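Oxysterol-binding protein homolog 3 (Saccharomyces cerevisiae, PDB 4IC4) carries lipids in a hydrophobic pocket of its OSBP-related domain, the part in this structure, transfers them between membranes in phosphoinositide-coupled, directional transport, and helps maintain intracellular sterol distribution. Local coordinates at residues 54-58 / 169-173; 68-73 / 302-306; 74-80 / 108-114; 268-272 / 282-286. The contacts are given in a common frame with arbitrary orientation. Numbering follows the deposited sequence.

Contact 1 (54-58 / 169-173); sequences KDLSS and SQKFW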
# COMPACT_ATOMS: atom_id res chain seq x y z
N LYS A 54 -0.91 23.84 1.61
CA LYS A 54 -1.54 22.60 1.17
C LYS A 54 -0.45 21.65 0.70
O LYS A 54 0.40 22.03 -0.11
CB LYS A 54 -2.52 22.87 0.03
CG LYS A 54 -3.60 23.88 0.36
CD LYS A 54 -4.94 23.50 -0.27
CE LYS A 54 -4.87 23.49 -1.79
NZ LYS A 54 -4.01 22.41 -2.34
N ASP A 55 -0.47 20.43 1.21
CA ASP A 55 0.56 19.45 0.86
C ASP A 55 0.23 18.38 -0.17
O ASP A 55 -0.88 17.84 -0.22
CB ASP A 55 1.10 18.77 2.13
CG ASP A 55 2.38 19.41 2.63
OD1 ASP A 55 2.40 20.65 2.83
OD2 ASP A 55 3.38 18.68 2.82
N LEU A 56 1.24 18.10 -0.98
CA LEU A 56 1.23 17.11 -2.05
C LEU A 56 -0.11 16.62 -2.58
O LEU A 56 -0.50 16.97 -3.69
CB LEU A 56 2.08 15.91 -1.60
CG LEU A 56 2.30 14.69 -2.49
CD1 LEU A 56 3.65 14.09 -2.15
CD2 LEU A 56 1.19 13.66 -2.29
N SER A 57 -0.82 15.81 -1.79
CA SER A 57 -2.10 15.26 -2.22
C SER A 57 -3.05 16.22 -2.93
O SER A 57 -3.86 15.79 -3.76
CB SER A 57 -2.83 14.62 -1.03
OG SER A 57 -3.36 15.61 -0.16
N SER A 58 -2.96 17.51 -2.63
CA SER A 58 -3.84 18.48 -3.28
C SER A 58 -3.11 19.39 -4.25
O SER A 58 -3.73 20.21 -4.94
CB SER A 58 -4.56 19.33 -2.22
OG SER A 58 -3.63 19.98 -1.36
N SER A 169 -1.29 10.74 5.27
CA SER A 169 -1.11 12.11 5.74
C SER A 169 0.36 12.47 5.67
O SER A 169 1.22 11.59 5.66
CB SER A 169 -1.61 12.26 7.18
OG SER A 169 -0.74 11.62 8.09
N GLN A 170 0.64 13.77 5.62
CA GLN A 170 2.00 14.25 5.54
C GLN A 170 2.14 15.63 6.17
O GLN A 170 1.23 16.45 6.09
CB GLN A 170 2.42 14.31 4.07
CG GLN A 170 1.41 15.04 3.20
CD GLN A 170 1.73 14.94 1.72
OE1 GLN A 170 0.95 15.38 0.88
NE2 GLN A 170 2.88 14.36 1.39
N LYS A 171 3.29 15.87 6.78
CA LYS A 171 3.59 17.14 7.42
C LYS A 171 5.10 17.33 7.46
O LYS A 171 5.81 16.50 8.02
CB LYS A 171 3.03 17.17 8.85
CG LYS A 171 1.52 17.20 8.94
CD LYS A 171 0.95 18.48 8.35
CE LYS A 171 -0.57 18.47 8.35
NZ LYS A 171 -1.13 18.32 9.73
N PHE A 172 5.58 18.40 6.84
CA PHE A 172 7.02 18.66 6.83
C PHE A 172 7.46 19.18 8.20
O PHE A 172 6.75 19.96 8.83
CB PHE A 172 7.37 19.66 5.72
CG PHE A 172 6.77 21.03 5.90
CD1 PHE A 172 7.32 21.94 6.80
CD2 PHE A 172 5.66 21.41 5.16
CE1 PHE A 172 6.78 23.21 6.95
CE2 PHE A 172 5.10 22.68 5.31
CZ PHE A 172 5.66 23.58 6.20
N TRP A 173 8.62 18.71 8.65
CA TRP A 173 9.14 19.11 9.95
C TRP A 173 10.20 20.19 9.79
O TRP A 173 10.88 20.56 10.75
CB TRP A 173 9.74 17.88 10.65
CG TRP A 173 9.60 17.91 12.14
CD1 TRP A 173 10.21 18.77 13.01
CD2 TRP A 173 8.79 17.04 12.94
NE1 TRP A 173 9.83 18.49 14.30
CE2 TRP A 173 8.96 17.44 14.29
CE3 TRP A 173 7.94 15.97 12.65
CZ2 TRP A 173 8.30 16.79 15.35
CZ3 TRP A 173 7.29 15.33 13.71
CH2 TRP A 173 7.47 15.75 15.04

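Contact 2 (68-73 / 302-306); sequences PISILQ and TANLN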
# COMPACT_ATOMS: atom_id res chain seq x y z
N PRO A 68 4.35 4.83 -12.17
CA PRO A 68 3.18 4.24 -12.85
C PRO A 68 2.20 3.33 -12.12
O PRO A 68 1.87 2.25 -12.62
CB PRO A 68 3.80 3.58 -14.08
CG PRO A 68 5.12 3.12 -13.57
CD PRO A 68 5.60 4.28 -12.72
N ILE A 69 1.73 3.76 -10.96
CA ILE A 69 0.71 3.01 -10.21
C ILE A 69 -0.12 4.02 -9.42
O ILE A 69 0.31 5.16 -9.23
CB ILE A 69 1.29 1.96 -9.20
CG1 ILE A 69 2.18 2.65 -8.16
CG2 ILE A 69 2.02 0.85 -9.95
CD1 ILE A 69 2.52 1.74 -6.99
N SER A 70 -1.31 3.61 -8.99
CA SER A 70 -2.17 4.50 -8.20
C SER A 70 -1.94 4.22 -6.72
O SER A 70 -1.30 3.23 -6.36
CB SER A 70 -3.65 4.25 -8.53
OG SER A 70 -4.09 3.02 -7.97
N ILE A 71 -2.47 5.08 -5.85
CA ILE A 71 -2.29 4.86 -4.42
C ILE A 71 -2.95 3.56 -3.98
O ILE A 71 -2.47 2.89 -3.07
CB ILE A 71 -2.86 6.03 -3.59
CG1 ILE A 71 -2.10 7.32 -3.92
CG2 ILE A 71 -2.74 5.72 -2.09
CD1 ILE A 71 -2.58 8.53 -3.17
N LEU A 72 -4.05 3.18 -4.64
CA LEU A 72 -4.71 1.92 -4.29
C LEU A 72 -3.74 0.77 -4.54
O LEU A 72 -3.67 -0.18 -3.76
CB LEU A 72 -5.97 1.73 -5.13
CG LEU A 72 -7.11 2.73 -4.91
CD1 LEU A 72 -8.22 2.47 -5.93
CD2 LEU A 72 -7.64 2.60 -3.49
N GLN A 73 -2.99 0.86 -5.64
CA GLN A 73 -2.02 -0.18 -5.97
C GLN A 73 -0.85 -0.15 -4.97
O GLN A 73 -0.38 -1.21 -4.53
CB GLN A 73 -1.54 0.00 -7.42
CG GLN A 73 -2.67 -0.29 -8.41
CD GLN A 73 -2.33 0.06 -9.85
OE1 GLN A 73 -1.92 1.19 -10.15
NE2 GLN A 73 -2.54 -0.89 -10.75
N THR A 302 5.48 -4.99 -7.41
CA THR A 302 5.03 -3.67 -7.83
C THR A 302 4.82 -3.64 -9.34
O THR A 302 3.82 -3.12 -9.83
CB THR A 302 6.06 -2.57 -7.51
OG1 THR A 302 6.61 -2.78 -6.20
CG2 THR A 302 5.40 -1.19 -7.57
N ALA A 303 5.78 -4.20 -10.07
CA ALA A 303 5.72 -4.24 -11.52
C ALA A 303 4.53 -5.01 -12.06
O ALA A 303 4.08 -4.78 -13.18
CB ALA A 303 7.02 -4.82 -12.07
N ASN A 304 4.01 -5.93 -11.24
CA ASN A 304 2.87 -6.74 -11.65
C ASN A 304 1.51 -6.16 -11.31
O ASN A 304 0.49 -6.63 -11.82
CB ASN A 304 3.00 -8.14 -11.03
CG ASN A 304 4.10 -8.95 -11.67
OD1 ASN A 304 4.40 -8.77 -12.85
ND2 ASN A 304 4.69 -9.87 -10.91
N LEU A 305 1.49 -5.13 -10.48
CA LEU A 305 0.24 -4.49 -10.06
C LEU A 305 -0.63 -3.96 -11.20
O LEU A 305 -1.84 -4.17 -11.21
CB LEU A 305 0.54 -3.34 -9.10
CG LEU A 305 1.06 -3.70 -7.70
CD1 LEU A 305 1.60 -2.45 -7.03
CD2 LEU A 305 -0.06 -4.33 -6.87
N ASN A 306 0.00 -3.28 -12.15
CA ASN A 306 -0.75 -2.68 -13.25
C ASN A 306 -0.86 -3.52 -14.51
O ASN A 306 -1.24 -3.01 -15.56
CB ASN A 306 -0.13 -1.32 -13.61
CG ASN A 306 -1.14 -0.36 -14.21
OD1 ASN A 306 -0.83 0.40 -15.14
ND2 ASN A 306 -2.35 -0.37 -13.67

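Contact 3 (74-80 / 108-114); sequences LISETFE and IYRDKTR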
# COMPACT_ATOMS: atom_id res chain seq x y z
N LEU A 74 -0.40 1.04 -4.59
CA LEU A 74 0.69 1.16 -3.63
C LEU A 74 0.33 0.50 -2.30
O LEU A 74 1.10 -0.30 -1.77
CB LEU A 74 1.01 2.64 -3.35
CG LEU A 74 1.94 2.84 -2.15
CD1 LEU A 74 3.32 2.30 -2.47
CD2 LEU A 74 2.02 4.32 -1.78
N ILE A 75 -0.84 0.82 -1.77
CA ILE A 75 -1.24 0.24 -0.50
C ILE A 75 -1.44 -1.28 -0.60
O ILE A 75 -1.28 -2.00 0.38
CB ILE A 75 -2.49 0.94 0.05
CG1 ILE A 75 -2.15 2.42 0.31
CG2 ILE A 75 -2.96 0.27 1.33
CD1 ILE A 75 -3.32 3.26 0.79
N SER A 76 -1.78 -1.76 -1.80
CA SER A 76 -1.94 -3.20 -2.00
C SER A 76 -0.62 -3.94 -1.80
O SER A 76 -0.61 -5.15 -1.60
CB SER A 76 -2.48 -3.50 -3.40
OG SER A 76 -3.81 -3.03 -3.53
N GLU A 77 0.49 -3.21 -1.88
CA GLU A 77 1.80 -3.83 -1.68
C GLU A 77 1.96 -4.25 -0.23
O GLU A 77 2.89 -4.98 0.12
CB GLU A 77 2.91 -2.86 -2.10
CG GLU A 77 2.91 -2.59 -3.60
CD GLU A 77 4.02 -1.66 -4.05
OE1 GLU A 77 5.21 -2.08 -4.03
OE2 GLU A 77 3.71 -0.51 -4.42
N THR A 78 1.04 -3.80 0.61
CA THR A 78 1.03 -4.18 2.02
C THR A 78 0.90 -5.71 2.07
O THR A 78 1.31 -6.35 3.04
CB THR A 78 -0.18 -3.55 2.76
OG1 THR A 78 0.03 -2.14 2.89
CG2 THR A 78 -0.36 -4.17 4.14
N PHE A 79 0.36 -6.29 1.00
CA PHE A 79 0.14 -7.73 0.93
C PHE A 79 1.15 -8.54 0.11
O PHE A 79 0.92 -9.71 -0.19
CB PHE A 79 -1.29 -7.99 0.43
CG PHE A 79 -2.34 -7.53 1.39
CD1 PHE A 79 -2.71 -8.34 2.47
CD2 PHE A 79 -2.92 -6.27 1.27
CE1 PHE A 79 -3.63 -7.89 3.41
CE2 PHE A 79 -3.84 -5.81 2.20
CZ PHE A 79 -4.20 -6.63 3.28
N GLU A 80 2.27 -7.92 -0.25
CA GLU A 80 3.30 -8.61 -1.01
C GLU A 80 3.72 -9.91 -0.32
O GLU A 80 3.98 -10.91 -0.97
CB GLU A 80 4.53 -7.72 -1.20
CG GLU A 80 5.67 -8.40 -1.96
CD GLU A 80 6.92 -7.55 -2.08
OE1 GLU A 80 6.93 -6.38 -1.65
OE2 GLU A 80 7.92 -8.08 -2.63
N ILE A 108 9.64 -2.11 0.43
CA ILE A 108 9.54 -1.61 -0.94
C ILE A 108 10.38 -0.35 -1.14
O ILE A 108 10.62 0.06 -2.27
CB ILE A 108 8.07 -1.30 -1.37
CG1 ILE A 108 7.48 -0.18 -0.51
CG2 ILE A 108 7.23 -2.57 -1.28
CD1 ILE A 108 6.12 0.30 -1.00
N TYR A 109 10.85 0.23 -0.04
CA TYR A 109 11.66 1.43 -0.11
C TYR A 109 13.14 1.14 0.08
O TYR A 109 13.93 2.06 0.27
CB TYR A 109 11.19 2.44 0.94
CG TYR A 109 9.76 2.86 0.76
CD1 TYR A 109 9.36 3.56 -0.38
CD2 TYR A 109 8.78 2.53 1.71
CE1 TYR A 109 8.03 3.92 -0.58
CE2 TYR A 109 7.44 2.88 1.51
CZ TYR A 109 7.08 3.58 0.36
OH TYR A 109 5.77 3.92 0.13
N ARG A 110 13.53 -0.13 0.02
CA ARG A 110 14.93 -0.47 0.20
C ARG A 110 15.81 0.16 -0.88
O ARG A 110 16.92 0.60 -0.59
CB ARG A 110 15.14 -1.99 0.28
CG ARG A 110 14.69 -2.84 -0.91
CD ARG A 110 14.82 -4.29 -0.47
NE ARG A 110 14.54 -5.32 -1.47
CZ ARG A 110 13.32 -5.69 -1.86
NH1 ARG A 110 12.24 -5.09 -1.36
NH2 ARG A 110 13.17 -6.70 -2.70
N ASP A 111 15.32 0.19 -2.11
CA ASP A 111 16.07 0.85 -3.18
C ASP A 111 15.58 2.29 -3.11
O ASP A 111 14.41 2.58 -3.41
CB ASP A 111 15.74 0.26 -4.55
CG ASP A 111 16.58 0.87 -5.66
OD1 ASP A 111 16.77 2.11 -5.64
OD2 ASP A 111 17.05 0.13 -6.55
N LYS A 112 16.46 3.19 -2.70
CA LYS A 112 16.13 4.60 -2.56
C LYS A 112 15.45 5.22 -3.78
O LYS A 112 14.78 6.24 -3.65
CB LYS A 112 17.39 5.40 -2.21
CG LYS A 112 17.96 5.05 -0.84
CD LYS A 112 19.24 5.82 -0.55
CE LYS A 112 19.78 5.48 0.83
NZ LYS A 112 21.06 6.17 1.12
N THR A 113 15.62 4.61 -4.94
CA THR A 113 15.01 5.13 -6.15
C THR A 113 13.49 5.25 -5.98
O THR A 113 12.86 6.18 -6.49
CB THR A 113 15.32 4.23 -7.37
OG1 THR A 113 16.73 4.06 -7.49
CG2 THR A 113 14.78 4.85 -8.65
N ARG A 114 12.90 4.30 -5.25
CA ARG A 114 11.46 4.29 -5.03
C ARG A 114 10.94 5.53 -4.32
O ARG A 114 9.77 5.90 -4.46
CB ARG A 114 11.06 3.03 -4.22
CG ARG A 114 9.56 2.76 -4.14
CD ARG A 114 9.00 2.31 -5.49
NE ARG A 114 7.54 2.36 -5.53
CZ ARG A 114 6.72 1.38 -5.15
NH1 ARG A 114 7.20 0.23 -4.69
NH2 ARG A 114 5.41 1.56 -5.24
O HOH W 1 9.51 -6.00 -0.85
O HOH W 2 10.61 -7.90 -3.30

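Contact 4 (268-272 / 282-286); sequences KWTQS and IWEVG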
# COMPACT_ATOMS: atom_id res chain seq x y z
N LYS A 268 16.52 -6.17 9.70
CA LYS A 268 16.53 -4.91 8.96
C LYS A 268 15.34 -4.97 8.01
O LYS A 268 15.14 -5.99 7.33
CB LYS A 268 17.83 -4.77 8.16
CG LYS A 268 19.08 -4.61 9.02
CD LYS A 268 20.31 -4.40 8.17
CE LYS A 268 21.54 -4.10 9.02
NZ LYS A 268 22.76 -3.92 8.18
N TRP A 269 14.55 -3.91 7.95
CA TRP A 269 13.39 -3.90 7.07
C TRP A 269 13.77 -3.91 5.60
O TRP A 269 12.91 -4.06 4.73
CB TRP A 269 12.47 -2.71 7.38
CG TRP A 269 13.15 -1.38 7.37
CD1 TRP A 269 13.69 -0.73 8.44
CD2 TRP A 269 13.36 -0.54 6.23
NE1 TRP A 269 14.22 0.48 8.04
CE2 TRP A 269 14.03 0.62 6.69
CE3 TRP A 269 13.04 -0.64 4.87
CZ2 TRP A 269 14.39 1.66 5.83
CZ3 TRP A 269 13.39 0.39 4.02
CH2 TRP A 269 14.07 1.53 4.50
N THR A 270 15.06 -3.76 5.33
CA THR A 270 15.56 -3.76 3.96
C THR A 270 16.04 -5.15 3.56
O THR A 270 16.43 -5.36 2.40
CB THR A 270 16.76 -2.81 3.82
OG1 THR A 270 17.77 -3.19 4.76
CG2 THR A 270 16.34 -1.37 4.07
N GLN A 271 16.01 -6.10 4.48
CA GLN A 271 16.52 -7.43 4.16
C GLN A 271 15.82 -8.64 4.79
O GLN A 271 15.30 -9.49 4.08
CB GLN A 271 18.01 -7.49 4.51
CG GLN A 271 18.85 -8.47 3.69
CD GLN A 271 18.36 -9.91 3.74
OE1 GLN A 271 17.43 -10.29 3.02
NE2 GLN A 271 18.98 -10.71 4.60
N SER A 272 15.81 -8.72 6.12
CA SER A 272 15.20 -9.87 6.77
C SER A 272 14.91 -9.68 8.25
O SER A 272 15.31 -8.68 8.85
CB SER A 272 16.12 -11.08 6.62
OG SER A 272 17.35 -10.85 7.28
N ILE A 282 12.47 -15.50 9.89
CA ILE A 282 11.01 -15.41 9.86
C ILE A 282 10.53 -14.83 8.53
O ILE A 282 9.49 -15.23 8.00
CB ILE A 282 10.49 -14.49 10.99
CG1 ILE A 282 10.95 -15.02 12.35
CG2 ILE A 282 8.97 -14.40 10.92
CD1 ILE A 282 10.42 -16.39 12.70
N TRP A 283 11.30 -13.89 7.99
CA TRP A 283 10.94 -13.22 6.74
C TRP A 283 12.18 -12.68 6.04
O TRP A 283 13.16 -12.31 6.69
CB TRP A 283 9.99 -12.05 7.05
CG TRP A 283 9.87 -11.02 5.95
CD1 TRP A 283 9.10 -11.10 4.83
CD2 TRP A 283 10.57 -9.77 5.87
NE1 TRP A 283 9.27 -9.98 4.05
CE2 TRP A 283 10.17 -9.15 4.67
CE3 TRP A 283 11.49 -9.11 6.70
CZ2 TRP A 283 10.66 -7.90 4.27
CZ3 TRP A 283 11.99 -7.87 6.30
CH2 TRP A 283 11.57 -7.28 5.10
N GLU A 284 12.13 -12.64 4.72
CA GLU A 284 13.22 -12.13 3.89
C GLU A 284 12.60 -11.43 2.69
O GLU A 284 11.54 -11.84 2.21
CB GLU A 284 14.11 -13.28 3.40
CG GLU A 284 14.78 -14.09 4.49
CD GLU A 284 15.48 -15.31 3.94
OE1 GLU A 284 14.79 -16.18 3.36
OE2 GLU A 284 16.72 -15.41 4.08
N VAL A 285 13.25 -10.39 2.20
CA VAL A 285 12.73 -9.66 1.05
C VAL A 285 12.77 -10.53 -0.20
O VAL A 285 13.54 -11.49 -0.29
CB VAL A 285 13.53 -8.36 0.77
CG1 VAL A 285 13.43 -7.42 1.96
CG2 VAL A 285 14.99 -8.69 0.47
N GLY A 286 11.93 -10.19 -1.16
CA GLY A 286 11.88 -10.91 -2.42
C GLY A 286 12.79 -10.23 -3.41
O GLY A 286 13.82 -9.65 -3.04
O HOH W 3 16.22 -12.08 0.57

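Contact 1 (54-58 / 169-173)
Gln170 reaches out from its strand and lays its long side chain against the backbone turn of residues 55-57, where its amide oxygen accepts a hydrogen bond from a main-chain NH: Ser57 N to Gln170 OE1 is 3.2 Å, with a nearly straight angle of 161° at the hydrogen. The position of this oxygen is somewhat uncertain, because it is modelled too close to Leu56. Glutamine suits the place, since its methylenes span the gap between strand and loop and still bring a polar group to the turn. The turn is held from within by Ser58 N bonding to Asp55 O at 3.2 Å, while Lys54 NZ donates to Ser58 OG at 2.6 Å. Strand 160-172 belongs to the large curled antiparallel sheet of the OSBP-related domain, and its alternation turns Gln170 to the loop while Ser169 and Lys171 point away. Ser169 and Lys171 also hydrogen-bond through their backbones to strand 177-189. Further along, Phe172 comes beside Asp55, whose OD1 lies 4.1 Å from Phe172 CD2, at the ring edge and near its plane, where the ring's hydrogens carry slight positive charge. The loop runs on into Ser58, which with Ile59, Ala60 and Met61 contributes to the phosphatidylinositol 4-phosphate site; the side chain of Leu56 comes within about 3 Å of that of Lys118, another residue of that site.

Contact 2 (68-73 / 302-306)
Thr302 opens 302-306 with its two branches in different roles: CG2 packs 4.1 Å from Ile69 CD1, while OG1 is hydrogen-bonded to Glu77 outside this contact. Ala303 points away from residues 68-73 and Asn304 is out of their reach; their polar atoms bind the N-terminal region instead, Ala303 O to Arg31 and Asn304 OD1 to Asn32. One turn on from Thr302, Leu305 faces the contact again. Its CD1 lies 4.3 Å from Ile69 CD1 and 4.0 Å from Gln73 CB, so the branched aliphatic chains of Leu305 and Ile69 meet beside the methylenes of Gln73. Leu305 O receives a weak hydrogen bond from Gln73 NE2 at 3.4 Å. Asn306 closes the segment, packed close to Gln73 and Pro68 and touching helix 325-331. Opposite, helix 71-76 starts with a capping box: Ser70 N donates to Gln73 OE1 at 2.8 Å, and Gln73 N donates weakly to Ser70 OG at 3.4 Å. Helices 71-76 and 300-305 are thus joined deep inside the domain, where every touching residue is buried. Glutamine fits here because an amide offers both acceptor and donor: its oxygen takes Ser70 N at the capping box, its nitrogen adds only the weak link to Leu305 O, and aliphatic packing of Ile69, Leu305 and the Gln73 methylenes supplies much of the rest.

Contact 3 (74-80 / 108-114)
A two-pronged salt bridge joins the segments: Arg114 NH1 donates to Glu77 OE1 at 3.1 Å and Arg114 NH2 to Glu77 OE2 at 2.8 Å, both almost linear, so carboxylate and guanidinium meet edge to edge. Glu77 OE1 is also hydrogen-bonded to Thr302, and Arg114 NE forms a salt bridge with Glu67. A looser charged pair runs through water: Glu80 OE1 and Arg110 NH1 share water 1 at 2.7 and 2.9 Å, and Glu80 OE2 and Arg110 NH2 share water 2 at 2.8 and 2.9 Å. Between these pairs sits Ile108, its CG2 3.4 Å from Glu77 OE1 and 3.8 Å from Glu80 OE1. Leu74 CD1 completes the packing, 3.7 Å from Ile108 CD1 and 3.9 Å from Tyr109 OH. The loop is shaped by an Asx turn, in which Asp111 OD1 accepts from Thr113 N at 2.8 Å. Helix 71-76 and its 3-10 extension are thus tied to the loop before strand 118-120. Arg114 is shared between Glu77 and Glu67, which helps offset the cost of burying charge beside aliphatic side chains.

Contact 4 (268-272 / 282-286)
Trp283 lays the edge of its indole against the turn at 268-272: Trp269 O is 3.5 Å from Trp283 CH2, and Lys268 O is 3.8 Å from Trp283 CZ3. These carbonyl oxygens meet the weakly positive C-H edge of the ring, whose bulk fills the bend, although Trp269 O is left without a hydrogen-bonding partner. Gln271 supplies the backbone link, its O accepting from Val285 N at 2.9 Å, and its side chain adds a bridge, water 3 donating to Gln271 OE1 at 3.3 Å and to Val285 O at 2.9 Å. Val285, compact and branched, sets CG1 3.7 Å from Thr270 O. Next to them Ser272 and Glu284 form an antiparallel non-hydrogen-bonded pair. Gln271 and Ser272 opposite Lys268 make a classic beta bulge, and Ile282 and Trp283 opposite Leu273 make another. The contact thus lies at the final strands of the curled antiparallel sheet, 263-268, 272-275 and 281-284, with Ile282 and Trp283 packed on helix 94-104 and Tyr81 edge-to-face with Trp283.

How the contacts relate
Contacts 2 and 3 share helix 71-76, and their centres lie 10 Å apart: Thr302 OG1 and Glu77 OE1, 2.7 Å apart, are probably hydrogen-bonded, and Ile69 CD1 packs 3.4 Å from Arg114 NH2. Contact 4 joins this chain of contacts chiefly through Arg110, whose CD is 3.5 Å from Thr270 O and whose NH2 is 3.0 Å from Gly286 O. Contact 1 stands apart at the surface, about 20 Å between centres from contact 3 and 29 Å from contact 4, although it and contact 4 reach the same sheet. Lys118 of the phosphoinositide site relates the rest: its side chain is about 3, 7 and 9 Å from the side chains of Leu56, Leu74 and Ile69 in turn, whereas contact 4 lies away from that site.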